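Local coordinates for putative uncharacterized protein (Thermotoga maritima, PDB 3CNN) that binds GTP and, as a probable GTPase, is likely to act in a late step of the assembly of the 50S ribosomal subunit, at residues D30-F35 with V243-P248; I50-K55 with R77-H82; R98-L103 with N144-L149. One frame throughout, in Å; residues are numbered along the deposited sequence.

Contact 1 of 3, residues D30-F35 with V243-P248; sequences DARAPF and VSFERP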
loop_
_atom_site.group_PDB
_atom_site.type_symbol
_atom_site.label_atom_id
_atom_site.label_comp_id
_atom_site.label_asym_id
_atom_site.label_seq_id
_atom_site.Cartn_x
_atom_site.Cartn_y
_atom_site.Cartn_z
ATOM N N ASP A 30 -0.951 0.510 2.993
ATOM C CA ASP A 30 -0.258 -0.755 3.149
ATOM C C ASP A 30 0.186 -0.756 4.608
ATOM O O ASP A 30 0.775 0.220 5.067
ATOM C CB ASP A 30 0.910 -0.855 2.150
ATOM C CG ASP A 30 1.462 -2.279 2.009
ATOM O OD1 ASP A 30 1.727 -2.927 3.027
ATOM O OD2 ASP A 30 1.654 -2.768 0.874
ATOM N N ALA A 31 -0.157 -1.806 5.357
ATOM C CA ALA A 31 0.208 -1.895 6.798
ATOM C C ALA A 31 1.714 -1.911 7.024
ATOM O O ALA A 31 2.193 -1.551 8.108
ATOM C CB ALA A 31 -0.444 -3.131 7.470
ATOM N N ARG A 32 2.456 -2.339 6.004
ATOM C CA ARG A 32 3.932 -2.408 6.065
ATOM C C ARG A 32 4.552 -1.025 6.062
ATOM O O ARG A 32 5.651 -0.827 6.569
ATOM C CB ARG A 32 4.485 -3.230 4.899
ATOM C CG ARG A 32 3.959 -4.659 4.847
ATOM C CD ARG A 32 4.390 -5.398 3.604
ATOM N NE ARG A 32 3.788 -4.863 2.372
ATOM C CZ ARG A 32 4.175 -5.217 1.154
ATOM N NH1 ARG A 32 5.147 -6.110 1.019
ATOM N NH2 ARG A 32 3.593 -4.702 0.074
ATOM N N ALA A 33 3.844 -0.062 5.482
ATOM C CA ALA A 33 4.335 1.300 5.417
ATOM C C ALA A 33 3.155 2.280 5.511
ATOM O O ALA A 33 2.762 2.856 4.502
ATOM C CB ALA A 33 5.159 1.514 4.117
ATOM N N PRO A 34 2.561 2.434 6.721
ATOM C CA PRO A 34 1.415 3.327 6.925
ATOM C C PRO A 34 1.642 4.827 6.704
ATOM O O PRO A 34 0.677 5.520 6.352
ATOM C CB PRO A 34 0.984 3.028 8.370
ATOM C CG PRO A 34 1.532 1.648 8.630
ATOM C CD PRO A 34 2.862 1.693 7.961
ATOM N N PHE A 35 2.869 5.328 6.904
ATOM C CA PHE A 35 3.188 6.728 6.597
ATOM C C PHE A 35 3.417 6.963 5.102
ATOM O O PHE A 35 2.783 7.834 4.493
ATOM C CB PHE A 35 4.412 7.212 7.369
ATOM C CG PHE A 35 4.132 7.608 8.789
ATOM C CD1 PHE A 35 2.876 8.091 9.172
ATOM C CD2 PHE A 35 5.138 7.532 9.746
ATOM C CE1 PHE A 35 2.627 8.464 10.499
ATOM C CE2 PHE A 35 4.904 7.910 11.071
ATOM C CZ PHE A 35 3.655 8.374 11.448
ATOM N N VAL A 243 7.291 -8.988 6.313
ATOM C CA VAL A 243 8.192 -7.888 6.632
ATOM C C VAL A 243 7.438 -6.544 6.548
ATOM O O VAL A 243 6.732 -6.306 5.569
ATOM C CB VAL A 243 9.374 -7.895 5.608
ATOM C CG1 VAL A 243 10.228 -6.669 5.727
ATOM C CG2 VAL A 243 10.226 -9.141 5.784
ATOM N N SER A 244 7.592 -5.687 7.568
ATOM C CA SER A 244 7.156 -4.272 7.511
ATOM C C SER A 244 8.354 -3.324 7.363
ATOM O O SER A 244 9.476 -3.669 7.732
ATOM C CB SER A 244 6.287 -3.884 8.717
ATOM O OG SER A 244 5.127 -4.695 8.767
ATOM N N PHE A 245 8.110 -2.134 6.822
ATOM C CA PHE A 245 9.193 -1.269 6.355
ATOM C C PHE A 245 9.270 -0.006 7.163
ATOM O O PHE A 245 10.224 0.755 7.045
ATOM C CB PHE A 245 9.022 -0.954 4.867
ATOM C CG PHE A 245 8.817 -2.183 4.018
ATOM C CD1 PHE A 245 9.781 -3.197 3.993
ATOM C CD2 PHE A 245 7.649 -2.346 3.287
ATOM C CE1 PHE A 245 9.597 -4.341 3.227
ATOM C CE2 PHE A 245 7.447 -3.481 2.519
ATOM C CZ PHE A 245 8.429 -4.490 2.487
ATOM N N GLU A 246 8.260 0.217 7.996
ATOM C CA GLU A 246 8.346 1.299 8.959
ATOM C C GLU A 246 7.543 1.030 10.239
ATOM O O GLU A 246 6.579 0.235 10.242
ATOM C CB GLU A 246 8.046 2.673 8.314
ATOM C CG GLU A 246 6.641 2.895 7.820
ATOM C CD GLU A 246 6.507 4.106 6.900
ATOM O OE1 GLU A 246 7.390 4.995 6.846
ATOM O OE2 GLU A 246 5.487 4.172 6.206
ATOM N N ARG A 247 7.981 1.696 11.309
ATOM C CA ARG A 247 7.495 1.519 12.675
ATOM C C ARG A 247 7.155 2.901 13.232
ATOM O O ARG A 247 7.782 3.875 12.840
ATOM C CB ARG A 247 8.583 0.844 13.520
ATOM C CG ARG A 247 8.523 -0.659 13.434
ATOM C CD ARG A 247 9.867 -1.363 13.262
ATOM N NE ARG A 247 9.605 -2.722 12.774
ATOM C CZ ARG A 247 9.762 -3.142 11.515
ATOM N NH1 ARG A 247 10.242 -2.324 10.573
ATOM N NH2 ARG A 247 9.452 -4.399 11.202
ATOM N N PRO A 248 6.143 3.007 14.119
ATOM C CA PRO A 248 5.801 4.365 14.583
ATOM C C PRO A 248 6.928 5.055 15.382
ATOM O O PRO A 248 7.001 6.287 15.394
ATOM C CB PRO A 248 4.548 4.158 15.446
ATOM C CG PRO A 248 4.114 2.731 15.216
ATOM C CD PRO A 248 5.288 1.967 14.723
HETATM O O HOH W 1 3.114 -3.312 9.891
#
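Two successive backbone amides, those of Phe-245 and Glu-246, converge on one acceptor, the carbonyl oxygen of Arg-32. Phe-245 N lies 2.8 Å from Arg-32 O and donates the straighter bond; Glu-246 N, 3.2 Å from Arg-32 O, closes the fork with its N-H bent to 140°. Beside this fork the side chains of Arg-32 and Phe-245 run alongside each other and point the same way, with Phe-245 CE2 over one face of the Arg-32 guanidinium and the two planes 51° apart. Asp-30 fixes that guanidinium side-on. Arg-32 NE bonds to Asp-30 OD1, and Arg-32 NH2 forms a salt bridge of 2.9 Å with Asp-30 OD2, both nearly in the guanidinium plane. Asp-30 OD1 also takes the backbone N-H of Arg-32, making an Asx turn inside the type I beta turn 30-33, which begins at the last residue of strand 24-30 of the G domain. Because Arg-32 NH1 and NH2 further donate to the carbonyls of Val-235 and Ala-236, the turn is tied to helix 224-236 as well. Glu-246 starts with CG wedged between its backbone N and carbonyl carbon (chi1 67°) and then extends, bringing OE2 to 2.9 Å from Phe-35 N in a weak bond; Ala-36 N binds OE2 too, and OE1 pairs with Lys-167. A water spans Ala-31 O and Ser-244 OG, which is also hydrogen-bonded to Asp-60 N.

Contact 2 of 3, residues I50-K55 with R77-H82; sequences IILLNK and RVITTH. With GTP (guanosine-5'-triphosphate), chain B.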
loop_
_atom_site.group_PDB
_atom_site.type_symbol
_atom_site.label_atom_id
_atom_site.label_comp_id
_atom_site.label_asym_id
_atom_site.label_seq_id
_atom_site.Cartn_x
_atom_site.Cartn_y
_atom_site.Cartn_z
ATOM N N ILE A 50 -11.883 6.759 7.303
ATOM C CA ILE A 50 -11.421 5.504 7.911
ATOM C C ILE A 50 -10.029 5.155 7.352
ATOM O O ILE A 50 -9.859 5.069 6.130
ATOM C CB ILE A 50 -12.390 4.317 7.605
ATOM C CG1 ILE A 50 -13.828 4.640 8.055
ATOM C CG2 ILE A 50 -11.916 3.019 8.276
ATOM C CD1 ILE A 50 -14.886 3.661 7.516
ATOM N N ILE A 51 -9.041 4.968 8.234
ATOM C CA ILE A 51 -7.736 4.449 7.800
ATOM C C ILE A 51 -7.780 2.935 7.777
ATOM O O ILE A 51 -7.960 2.283 8.809
ATOM C CB ILE A 51 -6.528 4.967 8.634
ATOM C CG1 ILE A 51 -6.338 6.481 8.414
ATOM C CG2 ILE A 51 -5.238 4.211 8.234
ATOM C CD1 ILE A 51 -5.596 7.196 9.519
ATOM N N LEU A 52 -7.641 2.383 6.582
ATOM C CA LEU A 52 -7.654 0.959 6.412
ATOM C C LEU A 52 -6.212 0.493 6.177
ATOM O O LEU A 52 -5.577 0.904 5.197
ATOM C CB LEU A 52 -8.587 0.596 5.251
ATOM C CG LEU A 52 -8.940 -0.873 5.011
ATOM C CD1 LEU A 52 -10.065 -1.004 3.992
ATOM C CD2 LEU A 52 -7.720 -1.662 4.538
ATOM N N LEU A 53 -5.688 -0.314 7.109
ATOM C CA LEU A 53 -4.352 -0.901 6.987
ATOM C C LEU A 53 -4.428 -2.249 6.302
ATOM O O LEU A 53 -4.707 -3.273 6.931
ATOM C CB LEU A 53 -3.641 -1.008 8.329
ATOM C CG LEU A 53 -3.431 0.308 9.074
ATOM C CD1 LEU A 53 -2.782 0.034 10.397
ATOM C CD2 LEU A 53 -2.598 1.312 8.251
ATOM N N ASN A 54 -4.169 -2.234 4.999
ATOM C CA ASN A 54 -4.344 -3.405 4.167
ATOM C C ASN A 54 -3.101 -4.316 4.148
ATOM O O ASN A 54 -2.020 -3.907 4.556
ATOM C CB ASN A 54 -4.728 -2.956 2.752
ATOM C CG ASN A 54 -5.473 -4.009 1.998
ATOM O OD1 ASN A 54 -6.167 -4.808 2.586
ATOM N ND2 ASN A 54 -5.342 -4.007 0.688
ATOM N N LYS A 55 -3.296 -5.555 3.700
ATOM C CA LYS A 55 -2.231 -6.528 3.455
ATOM C C LYS A 55 -1.527 -6.966 4.739
ATOM O O LYS A 55 -0.299 -7.125 4.742
ATOM C CB LYS A 55 -1.202 -5.981 2.448
ATOM C CG LYS A 55 -1.763 -5.577 1.097
ATOM C CD LYS A 55 -0.633 -5.272 0.113
ATOM C CE LYS A 55 -1.148 -4.970 -1.279
ATOM N NZ LYS A 55 -0.096 -4.419 -2.189
ATOM N N ARG A 77 -9.988 6.913 13.280
ATOM C CA ARG A 77 -10.690 5.694 12.913
ATOM C C ARG A 77 -9.743 4.829 12.062
ATOM O O ARG A 77 -9.382 5.186 10.940
ATOM C CB ARG A 77 -11.978 6.045 12.163
ATOM C CG ARG A 77 -13.008 4.924 12.039
ATOM C CD ARG A 77 -14.382 5.496 11.644
ATOM N NE ARG A 77 -15.321 4.473 11.174
ATOM C CZ ARG A 77 -16.486 4.731 10.564
ATOM N NH1 ARG A 77 -16.872 5.979 10.332
ATOM N NH2 ARG A 77 -17.269 3.737 10.169
ATOM N N VAL A 78 -9.330 3.697 12.619
ATOM C CA VAL A 78 -8.438 2.788 11.921
ATOM C C VAL A 78 -8.892 1.332 12.025
ATOM O O VAL A 78 -9.316 0.884 13.096
ATOM C CB VAL A 78 -6.975 2.960 12.415
ATOM C CG1 VAL A 78 -6.866 2.677 13.919
ATOM C CG2 VAL A 78 -6.039 2.072 11.643
ATOM N N ILE A 79 -8.789 0.608 10.908
ATOM C CA ILE A 79 -8.987 -0.850 10.873
ATOM C C ILE A 79 -7.847 -1.552 10.110
ATOM O O ILE A 79 -7.059 -0.893 9.422
ATOM C CB ILE A 79 -10.341 -1.245 10.231
ATOM C CG1 ILE A 79 -10.437 -0.688 8.809
ATOM C CG2 ILE A 79 -11.511 -0.771 11.098
ATOM C CD1 ILE A 79 -11.102 -1.621 7.822
ATOM N N THR A 80 -7.763 -2.878 10.257
ATOM C CA THR A 80 -6.807 -3.704 9.518
ATOM C C THR A 80 -7.534 -4.845 8.805
ATOM O O THR A 80 -8.534 -5.359 9.318
ATOM C CB THR A 80 -5.712 -4.330 10.436
ATOM O OG1 THR A 80 -6.274 -5.387 11.219
ATOM C CG2 THR A 80 -5.052 -3.285 11.366
ATOM N N THR A 81 -7.036 -5.246 7.636
ATOM C CA THR A 81 -7.651 -6.328 6.857
ATOM C C THR A 81 -6.696 -6.830 5.786
ATOM O O THR A 81 -5.577 -6.360 5.696
ATOM C CB THR A 81 -8.993 -5.873 6.224
ATOM O OG1 THR A 81 -9.644 -6.974 5.570
ATOM C CG2 THR A 81 -8.771 -4.732 5.236
ATOM N N HIS A 82 -7.152 -7.793 4.985
ATOM C CA HIS A 82 -6.404 -8.332 3.850
ATOM C C HIS A 82 -7.361 -9.073 2.900
ATOM O O HIS A 82 -8.469 -9.401 3.284
ATOM C CB HIS A 82 -5.272 -9.255 4.330
ATOM C CG HIS A 82 -5.747 -10.487 5.039
ATOM N ND1 HIS A 82 -5.865 -11.711 4.411
ATOM C CD2 HIS A 82 -6.130 -10.687 6.323
ATOM C CE1 HIS A 82 -6.313 -12.604 5.276
ATOM N NE2 HIS A 82 -6.478 -12.009 6.442
HETATM P PG GTP B . -3.798 0.403 -8.593
HETATM O O1G GTP B . -4.134 1.742 -7.932
HETATM O O2G GTP B . -2.398 0.479 -9.184
HETATM O O3G GTP B . -4.746 0.067 -9.737
HETATM O O3B GTP B . -3.844 -0.844 -7.560
HETATM P PB GTP B . -5.018 -1.093 -6.482
HETATM O O1B GTP B . -4.905 -0.076 -5.368
HETATM O O2B GTP B . -6.379 -1.065 -7.132
HETATM O O3A GTP B . -4.591 -2.503 -5.895
HETATM P PA GTP B . -4.940 -3.966 -6.401
HETATM O O1A GTP B . -6.171 -4.443 -5.673
HETATM O O2A GTP B . -4.994 -4.143 -7.891
HETATM O "O5'" GTP B . -3.701 -4.763 -5.750
HETATM C "C5'" GTP B . -2.412 -4.771 -6.324
HETATM C "C4'" GTP B . -1.784 -6.111 -5.977
HETATM O "O4'" GTP B . -1.876 -6.327 -4.585
HETATM C "C3'" GTP B . -2.514 -7.261 -6.629
HETATM O "O3'" GTP B . -1.551 -8.180 -7.102
HETATM C "C2'" GTP B . -3.329 -7.872 -5.512
HETATM O "O2'" GTP B . -3.468 -9.252 -5.723
HETATM C "C1'" GTP B . -2.488 -7.565 -4.289
HETATM N N9 GTP B . -3.227 -7.440 -3.007
HETATM C C8 GTP B . -4.336 -6.657 -2.742
HETATM N N7 GTP B . -4.669 -6.831 -1.446
HETATM C C5 GTP B . -3.808 -7.718 -0.881
HETATM C C6 GTP B . -3.695 -8.239 0.406
HETATM O O6 GTP B . -4.498 -7.913 1.287
HETATM N N1 GTP B . -2.678 -9.138 0.698
HETATM C C2 GTP B . -1.785 -9.510 -0.295
HETATM N N2 GTP B . -0.811 -10.370 -0.030
HETATM N N3 GTP B . -1.902 -8.978 -1.567
HETATM C C4 GTP B . -2.895 -8.101 -1.854
#
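Ile-50 lies over one face of the Arg-77 guanidinium, its CD1 displaced toward the rim and 3.6 Å from Arg-77 CZ. At the far end of the same strand pair the guanine of GTP has the extended aliphatic chain of Lys-55 along one face, with Lys-55 CG 3.4 Å from GTP C6; His-82 CA comes to the edge, 3.2 Å from GTP O6, while Asn-54 ND2, which donates to Thr-110 O, stands above the plane near N7. Strands 50-54 and 78-80 run parallel, 22° apart, in a beta-alpha-beta unit connected by helix 61-73; the first ends at Asn-54, which with Lys-55 binds GTP and opens the NKxD (G4) motif of this circularly permuted GTPase. Amides and carbonyls interlock in a regular parallel ladder: Ile-51 N to Arg-77 O, Ile-79 N to Ile-51 O, Leu-53 N to Ile-79 O and Thr-81 N to Leu-53 O. The last is the longest at 3.1 Å, and its donor stands above the carbonyl plane. Ile-51, Val-78, Leu-53 and Thr-80 share the sheet face packed under helix 61-73, where Leu-53 CD1 touches both Val-78 CG2 and Thr-80 CG2. Arg-77 reaches along Ile-50 with its CG opposite the backbone N (chi1 -164°) and the chain straight as far as NE; NH1 pairs with Glu-48 and NH2 donates to Leu-94 O. A serine in its place would probably leave Glu-48 without its countercharge and strip the CG1-CD1 arm of Ile-50 of part of its cover. On the sheet face opposite Leu-53 and Val-78, Ile-79 CD1 packs on Leu-52 CG at 3.6 Å, and next to it the methyl Thr-81 CG2 presses against Leu-52 CD2 at only 3.3 Å, tighter than ordinary van der Waals contact.

Contact 3 of 3, residues R98-L103 with N144-L149; sequences RLARVL and NGVKIL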
loop_
_atom_site.group_PDB
_atom_site.type_symbol
_atom_site.label_atom_id
_atom_site.label_comp_id
_atom_site.label_asym_id
_atom_site.label_seq_id
_atom_site.Cartn_x
_atom_site.Cartn_y
_atom_site.Cartn_z
ATOM N N ARG A 98 -25.615 4.805 8.119
ATOM C CA ARG A 98 -26.699 4.572 7.154
ATOM C C ARG A 98 -26.680 5.525 5.949
ATOM O O ARG A 98 -27.051 5.141 4.839
ATOM C CB ARG A 98 -28.072 4.602 7.853
ATOM C CG ARG A 98 -28.676 5.991 8.053
ATOM C CD ARG A 98 -29.521 6.049 9.313
ATOM N NE ARG A 98 -30.422 7.200 9.323
ATOM C CZ ARG A 98 -31.416 7.361 10.192
ATOM N NH1 ARG A 98 -32.197 8.438 10.124
ATOM N NH2 ARG A 98 -31.638 6.435 11.126
ATOM N N LEU A 99 -26.235 6.757 6.167
ATOM C CA LEU A 99 -26.226 7.758 5.100
ATOM C C LEU A 99 -24.905 7.834 4.346
ATOM O O LEU A 99 -24.706 8.760 3.554
ATOM C CB LEU A 99 -26.573 9.152 5.650
ATOM C CG LEU A 99 -28.008 9.464 6.089
ATOM C CD1 LEU A 99 -28.077 10.933 6.506
ATOM C CD2 LEU A 99 -29.034 9.167 4.986
ATOM N N ALA A 100 -24.013 6.870 4.588
ATOM C CA ALA A 100 -22.673 6.874 3.985
ATOM C C ALA A 100 -22.721 6.832 2.464
ATOM O O ALA A 100 -23.393 5.985 1.876
ATOM C CB ALA A 100 -21.842 5.719 4.504
ATOM N N ARG A 101 -22.022 7.780 1.846
ATOM C CA ARG A 101 -21.643 7.681 0.446
ATOM C C ARG A 101 -20.109 7.651 0.440
ATOM O O ARG A 101 -19.469 8.579 0.923
ATOM C CB ARG A 101 -22.199 8.861 -0.359
ATOM C CG ARG A 101 -23.719 9.030 -0.254
ATOM C CD ARG A 101 -24.207 10.363 -0.871
ATOM N NE ARG A 101 -25.097 10.185 -2.040
ATOM C CZ ARG A 101 -26.358 9.725 -1.989
ATOM N NH1 ARG A 101 -26.924 9.359 -0.832
ATOM N NH2 ARG A 101 -27.064 9.617 -3.116
ATOM N N VAL A 102 -19.525 6.579 -0.082
ATOM C CA VAL A 102 -18.126 6.263 0.217
ATOM C C VAL A 102 -17.201 6.300 -0.999
ATOM O O VAL A 102 -17.518 5.759 -2.060
ATOM C CB VAL A 102 -17.995 4.881 0.920
ATOM C CG1 VAL A 102 -16.521 4.506 1.163
ATOM C CG2 VAL A 102 -18.799 4.845 2.225
ATOM N N LEU A 103 -16.045 6.935 -0.818
ATOM C CA LEU A 103 -14.952 6.850 -1.786
ATOM C C LEU A 103 -13.821 5.986 -1.232
ATOM O O LEU A 103 -13.377 6.171 -0.099
ATOM C CB LEU A 103 -14.453 8.251 -2.190
ATOM C CG LEU A 103 -13.198 8.369 -3.073
ATOM C CD1 LEU A 103 -13.402 7.898 -4.491
ATOM C CD2 LEU A 103 -12.680 9.789 -3.064
ATOM N N ASN A 144 -27.875 -2.650 2.968
ATOM C CA ASN A 144 -28.512 -1.703 3.878
ATOM C C ASN A 144 -28.639 -0.277 3.308
ATOM O O ASN A 144 -28.931 0.671 4.038
ATOM C CB ASN A 144 -27.764 -1.694 5.222
ATOM C CG ASN A 144 -26.339 -1.126 5.118
ATOM O OD1 ASN A 144 -25.665 -0.970 6.128
ATOM N ND2 ASN A 144 -25.890 -0.811 3.908
ATOM N N GLY A 145 -28.396 -0.135 2.007
ATOM C CA GLY A 145 -28.512 1.156 1.315
ATOM C C GLY A 145 -27.252 1.994 1.133
ATOM O O GLY A 145 -27.245 2.935 0.318
ATOM N N VAL A 146 -26.196 1.675 1.893
ATOM C CA VAL A 146 -24.926 2.423 1.833
ATOM C C VAL A 146 -24.398 2.393 0.409
ATOM O O VAL A 146 -24.435 1.359 -0.255
ATOM C CB VAL A 146 -23.876 1.875 2.829
ATOM C CG1 VAL A 146 -22.440 2.326 2.454
ATOM C CG2 VAL A 146 -24.233 2.282 4.265
ATOM N N LYS A 147 -23.950 3.545 -0.072
ATOM C CA LYS A 147 -23.458 3.662 -1.447
ATOM C C LYS A 147 -21.931 3.758 -1.459
ATOM O O LYS A 147 -21.335 4.410 -0.596
ATOM C CB LYS A 147 -24.052 4.899 -2.133
ATOM C CG LYS A 147 -25.374 4.694 -2.822
ATOM C CD LYS A 147 -25.927 6.032 -3.309
ATOM C CE LYS A 147 -27.397 5.942 -3.682
ATOM N NZ LYS A 147 -28.266 5.443 -2.551
ATOM N N ILE A 148 -21.312 3.115 -2.446
ATOM C CA ILE A 148 -19.856 3.161 -2.622
ATOM C C ILE A 148 -19.554 3.344 -4.097
ATOM O O ILE A 148 -20.079 2.603 -4.921
ATOM C CB ILE A 148 -19.155 1.863 -2.072
ATOM C CG1 ILE A 148 -19.533 1.616 -0.599
ATOM C CG2 ILE A 148 -17.610 1.935 -2.257
ATOM C CD1 ILE A 148 -19.237 0.246 -0.085
ATOM N N LEU A 149 -18.732 4.338 -4.442
ATOM C CA LEU A 149 -18.331 4.532 -5.842
ATOM C C LEU A 149 -17.599 3.277 -6.293
ATOM O O LEU A 149 -16.832 2.704 -5.518
ATOM C CB LEU A 149 -17.453 5.784 -6.016
ATOM C CG LEU A 149 -18.111 7.155 -5.761
ATOM C CD1 LEU A 149 -17.092 8.279 -5.628
ATOM C CD2 LEU A 149 -19.180 7.509 -6.822
HETATM O O HOH W 2 -28.627 3.438 4.049
#
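Val-102 and Ile-148 form the centre of this contact, CB of Val-102 resting on CG1 of Ile-148 at 3.9 Å on a shared face of the sheet. Toward the start of the strands the patch continues through Val-146, whose CG1 lies 4.0 Å from Ala-100 CB and more loosely beside Val-102 CG2. The backbones beneath are parallel neighbours, strand axes 26° apart, joined by three hydrogen bonds. Lys-147 N donates to Ala-100 O, Val-102 N to Lys-147 O at 2.9 Å with a bent N-H, and Leu-149 N to Val-102 O at 3.0 Å, nearly in line with the carbonyl bond. On the opposite face, with Arg-101 and Lys-147, Leu-103 and Leu-149 cross at an angle and meet through their CD1 methyls. There Arg-101 and Lys-147 lie side by side and point the same way. Lys-147 CD sits over one face of the Arg-101 guanidinium, toward its rim, and CE is 3.7 Å from Arg-101 NH2. The lysine chain bends only at its last torsion (chi4 57°), which leaves NZ 4.4 Å from Arg-101 NH2; the two like charges probably repel each other mildly, while the methylenes supply the packing. Strand 24-30 flanks the pair on one side, Thr-24 packing on Ala-100 and Val-102, and Asn-23, just before it, accepts from Arg-101 N through OD1. On the other side strand 139-141 runs antiparallel to 147-154, placing Trp-139 against Arg-101, Lys-147 and Leu-149, and Phe-140 against Ile-148. Onward, strand 101-106 leads to the P-loop and helix 112-120, and strand 147-154 carries the GTP-binding Gly-153 near its end.

In the fold
Contacts 2 and 3 lie in the same six-stranded sheet, whose order is 78-80, 48-54, 24-30, 101-106, 147-154, 139-141; strand 24-30 separates the two pairs, and their centres are about 18 Å apart. Segment 30-35 of contact 1 continues from the end of strand 24-30 and touches contact 2, Ala-31 N lying 2.9 Å from Asn-54 O in a probable hydrogen bond, whereas the centres of contacts 1 and 3 are about 29 Å apart. Along the chain contact 2 closes before contact 3 opens, both nested within the loop closed by contact 1. The guanine-binding strand end thus precedes the P-loop, as expected of a circularly permuted GTPase, and segment 243-248 returns beside the nucleotide-binding end of the sheet.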